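Local coordinates for protein putative protease (Parabacteroides distasonis ATCC 8503, PDB 3KD4) that is of unknown function but is probably exported and may act as a protease, at residues E5-K10 and T32-T37; P52-L57 and I119-Y124; C157-S162 and W179-I184; P345-G350 and E366-Q371. All coordinates share one frame; numbering follows the deposited sequence.

How the contacts relate
Taken from the N terminus, the four contacts come in series: each closes before the next opens, and none nests or crosses. Contact 1 closes the first beta hairpin, spanning 21 intervening residues. Contact 2 spans the longest loop of the four, 61 residues, and pairs strands 55-65 and 111-120. Both lie in one eight-stranded mixed sheet, where strands 23-33 and 111-120 are neighbours, although the centres of contacts 1 and 2 are about 33 Å apart. Contact 3 reaches the same sheet through strand 174-184 and lays strand 156-160 of a three-stranded sheet against it. Contact 4 lies beyond the chain's centre from contacts 1 and 2 and joins helix 346-349 to the approach of strand 370-380.

Contact 1: E5-K10 and T32-T37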
# COMPACT_ATOMS: atom_id res chain seq x y z
N GLU A 5 6.96 23.37 9.56
CA GLU A 5 5.93 24.13 8.88
C GLU A 5 4.59 24.14 9.66
O GLU A 5 3.77 25.05 9.50
CB GLU A 5 5.66 23.49 7.54
CG GLU A 5 6.85 23.51 6.59
CD GLU A 5 6.95 24.78 5.79
OE1 GLU A 5 5.95 25.21 5.21
OE2 GLU A 5 8.05 25.35 5.72
N ALA A 6 4.37 23.07 10.42
CA ALA A 6 3.13 22.86 11.18
C ALA A 6 3.42 21.92 12.30
O ALA A 6 4.38 21.15 12.23
CB ALA A 6 2.02 22.29 10.26
N GLU A 7 2.57 21.97 13.34
CA GLU A 7 2.65 21.07 14.46
C GLU A 7 1.26 20.80 15.01
O GLU A 7 0.46 21.74 15.18
CB GLU A 7 3.48 21.72 15.56
CG GLU A 7 3.66 20.89 16.82
CD GLU A 7 4.24 21.72 17.94
OE1 GLU A 7 3.87 21.51 19.13
OE2 GLU A 7 5.03 22.64 17.60
N TYR A 8 0.97 19.54 15.30
CA TYR A 8 -0.25 19.20 16.03
C TYR A 8 0.05 19.33 17.50
O TYR A 8 0.75 18.49 18.07
CB TYR A 8 -0.69 17.77 15.76
CG TYR A 8 -1.24 17.53 14.37
CD1 TYR A 8 -2.59 17.72 14.10
CD2 TYR A 8 -0.42 17.07 13.35
CE1 TYR A 8 -3.10 17.48 12.86
CE2 TYR A 8 -0.93 16.81 12.09
CZ TYR A 8 -2.27 17.03 11.86
OH TYR A 8 -2.82 16.82 10.64
N GLY A 9 -0.50 20.36 18.13
CA GLY A 9 -0.33 20.55 19.56
C GLY A 9 -1.02 19.43 20.31
O GLY A 9 -0.48 18.86 21.27
N LYS A 10 -2.21 19.06 19.85
CA LYS A 10 -2.95 17.97 20.47
C LYS A 10 -3.71 17.16 19.45
O LYS A 10 -4.27 17.71 18.48
CB LYS A 10 -3.96 18.50 21.46
CG LYS A 10 -3.31 19.12 22.68
CD LYS A 10 -4.35 19.33 23.78
CE LYS A 10 -3.82 20.26 24.91
NZ LYS A 10 -2.37 20.02 25.21
N THR A 32 -1.35 23.80 14.48
CA THR A 32 -0.81 25.11 14.20
C THR A 32 -0.02 25.13 12.88
O THR A 32 0.80 24.25 12.65
CB THR A 32 0.10 25.57 15.36
OG1 THR A 32 -0.63 25.48 16.59
CG2 THR A 32 0.59 27.00 15.12
N LEU A 33 -0.31 26.12 12.04
CA LEU A 33 0.33 26.32 10.74
C LEU A 33 1.24 27.53 10.81
O LEU A 33 0.82 28.60 11.19
CB LEU A 33 -0.74 26.51 9.68
CG LEU A 33 -1.77 25.36 9.53
CD1 LEU A 33 -2.59 25.55 8.26
CD2 LEU A 33 -1.12 23.97 9.52
N PHE A 34 2.52 27.37 10.49
CA PHE A 34 3.47 28.45 10.69
C PHE A 34 3.85 29.19 9.42
O PHE A 34 4.45 30.23 9.51
CB PHE A 34 4.75 27.93 11.31
CG PHE A 34 4.57 27.34 12.66
CD1 PHE A 34 4.30 28.14 13.75
CD2 PHE A 34 4.69 25.97 12.84
CE1 PHE A 34 4.11 27.57 15.00
CE2 PHE A 34 4.53 25.40 14.10
CZ PHE A 34 4.23 26.20 15.16
N THR A 35 3.53 28.64 8.25
CA THR A 35 3.92 29.23 6.98
C THR A 35 2.71 29.32 6.03
O THR A 35 1.74 28.55 6.14
CB THR A 35 4.97 28.36 6.24
OG1 THR A 35 4.34 27.13 5.86
CG2 THR A 35 6.21 28.03 7.13
N HIS A 36 2.81 30.20 5.05
CA HIS A 36 1.88 30.14 3.92
C HIS A 36 1.89 28.84 3.15
O HIS A 36 0.85 28.44 2.66
CB HIS A 36 2.10 31.31 2.97
CG HIS A 36 1.82 32.61 3.64
ND1 HIS A 36 2.72 33.65 3.66
CD2 HIS A 36 0.78 32.98 4.42
CE1 HIS A 36 2.21 34.64 4.36
NE2 HIS A 36 1.04 34.26 4.85
N THR A 37 3.04 28.19 3.05
CA THR A 37 3.18 26.86 2.40
C THR A 37 2.23 25.87 3.09
O THR A 37 1.47 25.15 2.42
CB THR A 37 4.67 26.32 2.46
OG1 THR A 37 5.54 27.27 1.85
CG2 THR A 37 4.87 24.96 1.77
O HOH W 1 -1.37 23.17 17.78
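Ala-6 and Leu-33 face each other as a non-hydrogen-bonded pair of the antiparallel beta hairpin made by strands 6-17 and 23-33. Their side chains form the tight, buried face, where Ala-6 CB rests against Leu-33 CD2 at 3.6 Å while Ser-138 and Ala-38 close in nearby. Next to them, Glu-7 and Thr-32 are the hydrogen-bonded pair, with Glu-7 N to Thr-32 O at 3.0 Å and Thr-32 N to Glu-7 O at 2.8 Å. Just past the strand pairing, Phe-34 N donates to Glu-5 O, also at 2.8 Å.

The side bearing Glu-7 and Thr-32 is looser. The exposed Phe-34 ring turns an edge to Ala-6 N, and its CE2 comes no nearer than 4.1 Å to Glu-7 CB. Thr-32 OG1 hydrogen-bonds to Thr-111 OG1 and to a water that accepts from Gly-9 N, at the classic beta bulge where Gly-9 and Lys-10 both face Glu-30.

At the other end, the Glu-5 chain bends at chi2 (-86°), and its carboxylate meets the N-cap residue of helix 36-39. Thr-35 OG1, which caps Ala-38 N, donates to Glu-5 OE1 at 2.6 Å from above the carboxylate plane, 49° out of it.

Contact 2: P52-L57 and I119-Y124; sequences PDFQTL and ITKPGY
Phe-54 O takes one hydrogen bond and one weaker CA-H...O contact from the opposing segment: Lys-121 N donates to it at 2.9 Å in a nearly straight bond (173°), and Thr-120 CA supplies the second. This carbonyl begins the antiparallel pairing of strands 55-65 and 111-120. Gln-55 and Thr-120 follow as a non-hydrogen-bonded pair, then Thr-56 and Ile-119 exchange two backbone bonds.

The side chains of Gln-55 and Thr-120 lie side by side, pointing the same way. Gln-55 NE2 donates to Thr-120 OG1 at 2.9 Å, with the hydroxyl oxygen close to the amide plane, while Gln-55 OE1 takes Asn-51 N. Both ends of the amide are thus engaged, which fixes its rotation.

Beyond the strand, the Phe-54 and Tyr-124 rings lie near parallel, their planes at 18°, but slid apart with little overlap. Tyr-124 CD1 sits over one Phe-54 face, offset toward the rim and 3.3 Å from Phe-54 CD1; in return, Phe-54 CB lies over the Tyr-124 ring. Tyr-124 OH is held by Asn-51 ND2. Lys-121 adds CE at 3.7 Å from Phe-54 CD2, and its NZ donates to a water that in turn donates to Asp-53 O. An alanine in place of Phe-54 keeps CB over the Tyr-124 ring, but losing the phenyl would probably strip Tyr-124 of its stacking partner and Lys-121 CE of its support, opening a gap between them.

The strand end is thus chemically two-sided: a buried amide bonded at both ends on the Gln-55 face, and a water-linked ammonium group at the solvent side.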
# COMPACT_ATOMS: atom_id res chain seq x y z
N PRO A 52 -23.36 7.18 5.18
CA PRO A 52 -24.59 7.63 5.79
C PRO A 52 -25.69 6.59 5.87
O PRO A 52 -26.66 6.83 6.56
CB PRO A 52 -25.05 8.77 4.88
CG PRO A 52 -24.32 8.64 3.65
CD PRO A 52 -23.08 7.88 3.92
N ASP A 53 -25.57 5.46 5.20
CA ASP A 53 -26.56 4.40 5.43
C ASP A 53 -26.52 3.89 6.88
O ASP A 53 -27.52 3.41 7.38
CB ASP A 53 -26.34 3.23 4.50
CG ASP A 53 -26.68 3.54 3.05
OD1 ASP A 53 -27.31 4.57 2.75
OD2 ASP A 53 -26.26 2.74 2.20
N PHE A 54 -25.37 3.98 7.55
CA PHE A 54 -25.27 3.53 8.94
C PHE A 54 -24.57 4.50 9.86
O PHE A 54 -24.50 4.26 11.09
CB PHE A 54 -24.50 2.21 8.99
CG PHE A 54 -25.20 1.08 8.27
CD1 PHE A 54 -25.05 0.91 6.90
CD2 PHE A 54 -26.01 0.19 8.96
CE1 PHE A 54 -25.72 -0.13 6.23
CE2 PHE A 54 -26.67 -0.85 8.28
CZ PHE A 54 -26.52 -1.01 6.94
N GLN A 55 -24.04 5.60 9.32
CA GLN A 55 -23.26 6.51 10.15
C GLN A 55 -23.77 7.92 10.09
O GLN A 55 -24.26 8.38 9.04
CB GLN A 55 -21.78 6.49 9.74
CG GLN A 55 -21.18 5.09 9.77
CD GLN A 55 -19.72 5.06 9.42
OE1 GLN A 55 -19.30 5.55 8.38
NE2 GLN A 55 -18.92 4.46 10.30
N THR A 56 -23.61 8.64 11.18
CA THR A 56 -23.83 10.08 11.12
C THR A 56 -22.62 10.82 11.65
O THR A 56 -21.90 10.36 12.56
CB THR A 56 -25.06 10.53 11.88
OG1 THR A 56 -24.91 10.18 13.25
CG2 THR A 56 -26.32 9.92 11.28
N LEU A 57 -22.37 11.96 11.02
CA LEU A 57 -21.26 12.84 11.36
C LEU A 57 -21.77 13.95 12.23
O LEU A 57 -22.72 14.61 11.89
CB LEU A 57 -20.65 13.44 10.10
CG LEU A 57 -19.51 14.47 10.27
CD1 LEU A 57 -18.31 13.89 10.99
CD2 LEU A 57 -19.10 14.98 8.83
N ILE A 119 -20.87 8.45 14.42
CA ILE A 119 -21.70 7.57 15.21
C ILE A 119 -22.25 6.50 14.29
O ILE A 119 -22.90 6.81 13.29
CB ILE A 119 -22.82 8.35 15.89
CG1 ILE A 119 -22.20 9.39 16.83
CG2 ILE A 119 -23.78 7.37 16.66
CD1 ILE A 119 -22.94 10.63 16.87
N THR A 120 -21.99 5.25 14.63
CA THR A 120 -22.39 4.10 13.79
C THR A 120 -23.50 3.34 14.49
O THR A 120 -23.36 2.94 15.65
CB THR A 120 -21.21 3.19 13.56
OG1 THR A 120 -20.15 3.94 12.93
CG2 THR A 120 -21.58 2.01 12.68
N LYS A 121 -24.59 3.15 13.78
CA LYS A 121 -25.73 2.42 14.32
C LYS A 121 -25.47 0.91 14.42
O LYS A 121 -24.56 0.41 13.80
CB LYS A 121 -26.99 2.77 13.52
CG LYS A 121 -27.11 2.11 12.17
CD LYS A 121 -28.40 2.70 11.50
CE LYS A 121 -28.96 1.84 10.40
NZ LYS A 121 -30.13 2.57 9.78
N PRO A 122 -26.28 0.20 15.23
CA PRO A 122 -26.08 -1.24 15.34
C PRO A 122 -26.19 -1.91 13.99
O PRO A 122 -26.86 -1.42 13.13
CB PRO A 122 -27.23 -1.70 16.25
CG PRO A 122 -27.65 -0.51 16.98
CD PRO A 122 -27.41 0.65 16.05
N GLY A 123 -25.52 -3.03 13.81
CA GLY A 123 -25.70 -3.85 12.63
C GLY A 123 -24.80 -3.54 11.45
O GLY A 123 -25.05 -4.03 10.34
N TYR A 124 -23.81 -2.69 11.61
CA TYR A 124 -22.94 -2.31 10.50
C TYR A 124 -21.56 -2.93 10.73
O TYR A 124 -21.02 -3.57 9.86
CB TYR A 124 -22.79 -0.79 10.41
CG TYR A 124 -21.98 -0.30 9.25
CD1 TYR A 124 -22.34 -0.64 7.95
CD2 TYR A 124 -20.85 0.49 9.43
CE1 TYR A 124 -21.61 -0.19 6.86
CE2 TYR A 124 -20.10 0.96 8.32
CZ TYR A 124 -20.50 0.60 7.04
OH TYR A 124 -19.78 1.03 5.92
O HOH W 2 -29.84 1.62 6.92
O HOH W 3 -29.90 5.06 9.32

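Contact 3: C157-S162 and W179-I184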
# COMPACT_ATOMS: atom_id res chain seq x y z
N CYS A 157 -5.60 -5.30 22.49
CA CYS A 157 -5.10 -4.03 22.01
C CYS A 157 -3.61 -3.92 22.22
O CYS A 157 -3.02 -4.51 23.16
CB CYS A 157 -5.86 -2.86 22.67
SG CYS A 157 -6.07 -2.97 24.48
N GLY A 158 -3.00 -3.17 21.32
CA GLY A 158 -1.58 -2.93 21.40
C GLY A 158 -1.23 -1.64 20.71
O GLY A 158 -1.79 -1.29 19.67
N LEU A 159 -0.25 -0.96 21.30
CA LEU A 159 0.34 0.21 20.69
C LEU A 159 1.67 -0.25 20.11
O LEU A 159 2.57 -0.60 20.83
CB LEU A 159 0.51 1.27 21.78
CG LEU A 159 1.09 2.61 21.36
CD1 LEU A 159 0.20 3.21 20.27
CD2 LEU A 159 1.26 3.57 22.54
N TYR A 160 1.77 -0.29 18.79
CA TYR A 160 3.00 -0.66 18.10
C TYR A 160 3.81 0.57 17.78
O TYR A 160 3.25 1.61 17.42
CB TYR A 160 2.68 -1.35 16.78
CG TYR A 160 2.11 -2.72 16.96
CD1 TYR A 160 0.77 -2.89 17.29
CD2 TYR A 160 2.95 -3.85 16.86
CE1 TYR A 160 0.23 -4.18 17.49
CE2 TYR A 160 2.44 -5.14 17.07
CZ TYR A 160 1.08 -5.29 17.36
OH TYR A 160 0.59 -6.55 17.56
N GLY A 161 5.13 0.42 17.84
CA GLY A 161 6.05 1.50 17.55
C GLY A 161 6.18 2.55 18.64
O GLY A 161 6.62 3.65 18.39
N SER A 162 5.86 2.19 19.87
CA SER A 162 5.97 3.11 20.98
C SER A 162 6.04 2.27 22.24
O SER A 162 5.33 1.30 22.33
CB SER A 162 4.73 4.00 21.08
OG SER A 162 4.76 4.70 22.31
N TRP A 179 -3.95 5.50 26.29
CA TRP A 179 -2.53 5.75 26.23
C TRP A 179 -2.30 7.25 25.96
O TRP A 179 -3.11 7.88 25.28
CB TRP A 179 -1.92 4.98 25.06
CG TRP A 179 -2.05 3.52 25.02
CD1 TRP A 179 -1.04 2.63 25.21
CD2 TRP A 179 -3.22 2.73 24.69
NE1 TRP A 179 -1.50 1.35 25.05
CE2 TRP A 179 -2.82 1.37 24.71
CE3 TRP A 179 -4.53 3.04 24.36
CZ2 TRP A 179 -3.71 0.32 24.46
CZ3 TRP A 179 -5.43 2.00 24.10
CH2 TRP A 179 -5.01 0.66 24.17
N THR A 180 -1.15 7.77 26.42
CA THR A 180 -0.75 9.14 26.12
C THR A 180 0.65 9.14 25.53
O THR A 180 1.61 8.67 26.15
CB THR A 180 -0.84 10.02 27.35
OG1 THR A 180 -2.19 10.01 27.82
CG2 THR A 180 -0.45 11.49 27.00
N LEU A 181 0.78 9.57 24.27
CA LEU A 181 2.10 9.64 23.64
C LEU A 181 2.48 11.12 23.55
O LEU A 181 1.61 11.98 23.37
CB LEU A 181 2.08 9.00 22.26
CG LEU A 181 1.72 7.52 22.04
CD1 LEU A 181 0.22 7.21 22.26
CD2 LEU A 181 2.15 7.11 20.61
N ARG A 182 3.76 11.43 23.74
CA ARG A 182 4.23 12.79 23.67
C ARG A 182 5.38 12.92 22.70
O ARG A 182 6.20 12.03 22.57
CB ARG A 182 4.67 13.28 25.03
CG ARG A 182 3.53 13.16 26.05
CD ARG A 182 3.91 13.74 27.39
NE ARG A 182 2.77 13.63 28.29
CZ ARG A 182 1.72 14.45 28.28
NH1 ARG A 182 1.66 15.50 27.46
NH2 ARG A 182 0.73 14.24 29.12
N ASN A 183 5.39 14.04 22.01
CA ASN A 183 6.46 14.40 21.08
C ASN A 183 6.71 13.34 20.04
O ASN A 183 7.81 12.87 19.89
CB ASN A 183 7.74 14.73 21.89
CG ASN A 183 7.48 15.83 22.90
OD1 ASN A 183 6.96 16.87 22.55
ND2 ASN A 183 7.80 15.58 24.17
N ILE A 184 5.68 12.98 19.29
CA ILE A 184 5.84 12.06 18.18
C ILE A 184 6.49 12.86 17.03
O ILE A 184 5.93 13.85 16.56
CB ILE A 184 4.53 11.50 17.65
CG1 ILE A 184 3.66 10.90 18.76
CG2 ILE A 184 4.81 10.44 16.52
CD1 ILE A 184 2.24 10.40 18.28
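Cys-157 meets Trp-179 where two beta sheets pack face to face. Strand 156-160 of a three-stranded sheet runs over strand 174-184 of the large mixed sheet, the local axes 10.2 Å apart and only 5° from parallel. No hydrogen bond crosses between the two segments; they meet through side chains.

At the start, Cys-157 SG lies at the indole edge, 3.8 Å from Trp-179 CH2. This is a sulfur-aromatic contact, though one made by one of two modelled conformers and to that extent doubtful.

Leu-159, next to point inward, carries the centre. Its CG is anti to the backbone N (chi1 -179°), and the chain slides past the indole in the opposite direction, with CB at 3.8 Å from Trp-179 NE1 and CD2 at 3.6 Å from Trp-179 CD1. The same methyl meets Leu-181 CD1 tip to tip at 3.8 Å. Leu-134 also touches Leu-159, while Ile-147 and Leu-203 pack on Trp-179. An alanine in place of Trp-179 would probably open a gap between the sheets, leaving Leu-159 CD2 without its indole partner and freer to turn.

Past the end of the strand, Gly-161 takes a positive phi of 76°, and the chain swings round so that Ser-162 again points toward the large sheet. Its OG is hydrogen-bonded to Val-164 N, a residue just beyond the segment, and that same oxygen rests 3.9 Å from the Leu-181 CD2 methyl.

Contact 4: P345-G350 and E366-Q371; sequences PLTNRG and ETTPIQ
Thr-347 presses its side chain against Glu-366 and Thr-368, where the short, weakly bonded helix at about 346-349 meets the chain leading into strand 370-380. Starting at the branch point, Thr-347 CB lies 3.4 Å from Glu-366 O and 3.5 Å from Thr-368 OG1. Its methyl, CG2, is also 3.4 Å from Glu-366 O and comes near the aliphatic Glu-366 CG. The hydroxyl stands between the backbone N and the carbonyl carbon (chi1 57°), beside Thr-368 CB, and ends on a water to which Thr-347 OG1 donates at 2.7 Å. Over its length the side chain runs beside that of Thr-368, both pointing the same way.

That water spends its own protons on Asn-348 OD1, at 2.6 Å, and on Thr-368 O, at 2.7 Å. One molecule thereby links helix and strand approach at three points. Beside this water link, Thr-368 N donates to Thr-347 O at 2.9 Å in a direct, nearly straight bond (170°). Asn-348 OD1 has an apolar neighbour too, Ile-370 CD1 at 3.5 Å.

Where the helix ends, Gly-350 adopts a positive phi, with its CA against Thr-367 OG1; a CB on this residue would clash with that hydroxyl. The neighbouring Arg-349 turns elsewhere, forming salt bridges with Asp-353 and Glu-418.

One direct hydrogen bond and bridging water, alongside close packing of threonine side chains, bring the helix up to the residues leading into strand 370-380. The joint is likely to owe its alignment partly to the direction of those bonds.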
# COMPACT_ATOMS: atom_id res chain seq x y z
N PRO A 345 2.74 -9.66 -7.07
CA PRO A 345 3.03 -11.02 -6.57
C PRO A 345 3.34 -11.05 -5.08
O PRO A 345 4.17 -10.25 -4.62
CB PRO A 345 4.27 -11.44 -7.36
CG PRO A 345 4.19 -10.64 -8.62
CD PRO A 345 3.56 -9.32 -8.25
N LEU A 346 2.72 -11.98 -4.35
CA LEU A 346 3.02 -12.10 -2.92
C LEU A 346 4.47 -12.41 -2.67
O LEU A 346 5.02 -12.00 -1.66
CB LEU A 346 2.16 -13.17 -2.23
CG LEU A 346 0.68 -12.89 -2.03
CD1 LEU A 346 0.06 -14.10 -1.29
CD2 LEU A 346 0.45 -11.62 -1.23
N THR A 347 5.11 -13.10 -3.61
CA THR A 347 6.52 -13.47 -3.48
C THR A 347 7.49 -12.28 -3.68
O THR A 347 8.70 -12.42 -3.48
CB THR A 347 6.86 -14.62 -4.45
OG1 THR A 347 6.53 -14.22 -5.79
CG2 THR A 347 6.06 -15.89 -4.06
N ASN A 348 6.98 -11.10 -4.05
CA ASN A 348 7.84 -9.91 -4.10
C ASN A 348 8.28 -9.49 -2.71
O ASN A 348 9.45 -9.23 -2.46
CB ASN A 348 7.17 -8.72 -4.81
CG ASN A 348 7.15 -8.88 -6.30
OD1 ASN A 348 7.49 -9.94 -6.84
ND2 ASN A 348 6.78 -7.82 -6.98
N ARG A 349 7.33 -9.42 -1.78
CA ARG A 349 7.67 -9.04 -0.41
C ARG A 349 7.91 -10.26 0.47
O ARG A 349 8.53 -10.17 1.53
CB ARG A 349 6.58 -8.13 0.16
CG ARG A 349 6.42 -6.78 -0.58
CD ARG A 349 5.23 -5.99 -0.05
NE ARG A 349 5.31 -5.86 1.40
CZ ARG A 349 6.13 -5.03 2.04
NH1 ARG A 349 6.93 -4.20 1.37
NH2 ARG A 349 6.16 -5.01 3.37
N GLY A 350 7.39 -11.42 0.06
CA GLY A 350 7.61 -12.65 0.79
C GLY A 350 7.33 -12.53 2.26
O GLY A 350 6.25 -12.06 2.68
N GLU A 366 7.39 -17.59 0.22
CA GLU A 366 8.80 -17.44 -0.17
C GLU A 366 9.02 -16.09 -0.85
O GLU A 366 8.07 -15.46 -1.35
CB GLU A 366 9.25 -18.57 -1.10
CG GLU A 366 8.63 -18.50 -2.48
CD GLU A 366 8.95 -19.74 -3.36
OE1 GLU A 366 9.71 -20.64 -2.93
OE2 GLU A 366 8.38 -19.80 -4.48
N THR A 367 10.27 -15.63 -0.81
CA THR A 367 10.67 -14.38 -1.41
C THR A 367 11.36 -14.75 -2.71
O THR A 367 12.35 -15.46 -2.68
CB THR A 367 11.61 -13.60 -0.49
OG1 THR A 367 10.97 -13.38 0.79
CG2 THR A 367 11.96 -12.25 -1.13
N THR A 368 10.80 -14.36 -3.85
CA THR A 368 11.27 -14.78 -5.17
C THR A 368 11.67 -13.54 -5.97
O THR A 368 10.89 -12.61 -6.08
CB THR A 368 10.15 -15.51 -5.97
OG1 THR A 368 9.66 -16.63 -5.24
CG2 THR A 368 10.65 -16.00 -7.31
N PRO A 369 12.91 -13.51 -6.52
CA PRO A 369 13.28 -12.41 -7.40
C PRO A 369 12.44 -12.32 -8.66
O PRO A 369 12.10 -13.33 -9.26
CB PRO A 369 14.72 -12.74 -7.80
CG PRO A 369 15.20 -13.70 -6.78
CD PRO A 369 14.02 -14.45 -6.29
N ILE A 370 12.12 -11.10 -9.07
CA ILE A 370 11.57 -10.86 -10.39
C ILE A 370 12.73 -11.06 -11.36
O ILE A 370 13.88 -10.65 -11.08
CB ILE A 370 11.01 -9.44 -10.54
CG1 ILE A 370 9.75 -9.28 -9.69
CG2 ILE A 370 10.71 -9.09 -12.01
CD1 ILE A 370 8.58 -10.18 -10.11
N GLN A 371 12.44 -11.71 -12.47
CA GLN A 371 13.45 -12.02 -13.47
C GLN A 371 13.16 -11.23 -14.70
O GLN A 371 12.07 -11.38 -15.24
CB GLN A 371 13.38 -13.49 -13.85
CG GLN A 371 13.73 -14.46 -12.76
CD GLN A 371 15.20 -14.51 -12.47
OE1 GLN A 371 16.05 -14.01 -13.23
NE2 GLN A 371 15.54 -15.14 -11.35
O HOH W 4 8.27 -12.46 -6.86
O HOH W 5 11.38 -10.50 -4.22
O HOH W 6 11.44 -11.45 2.69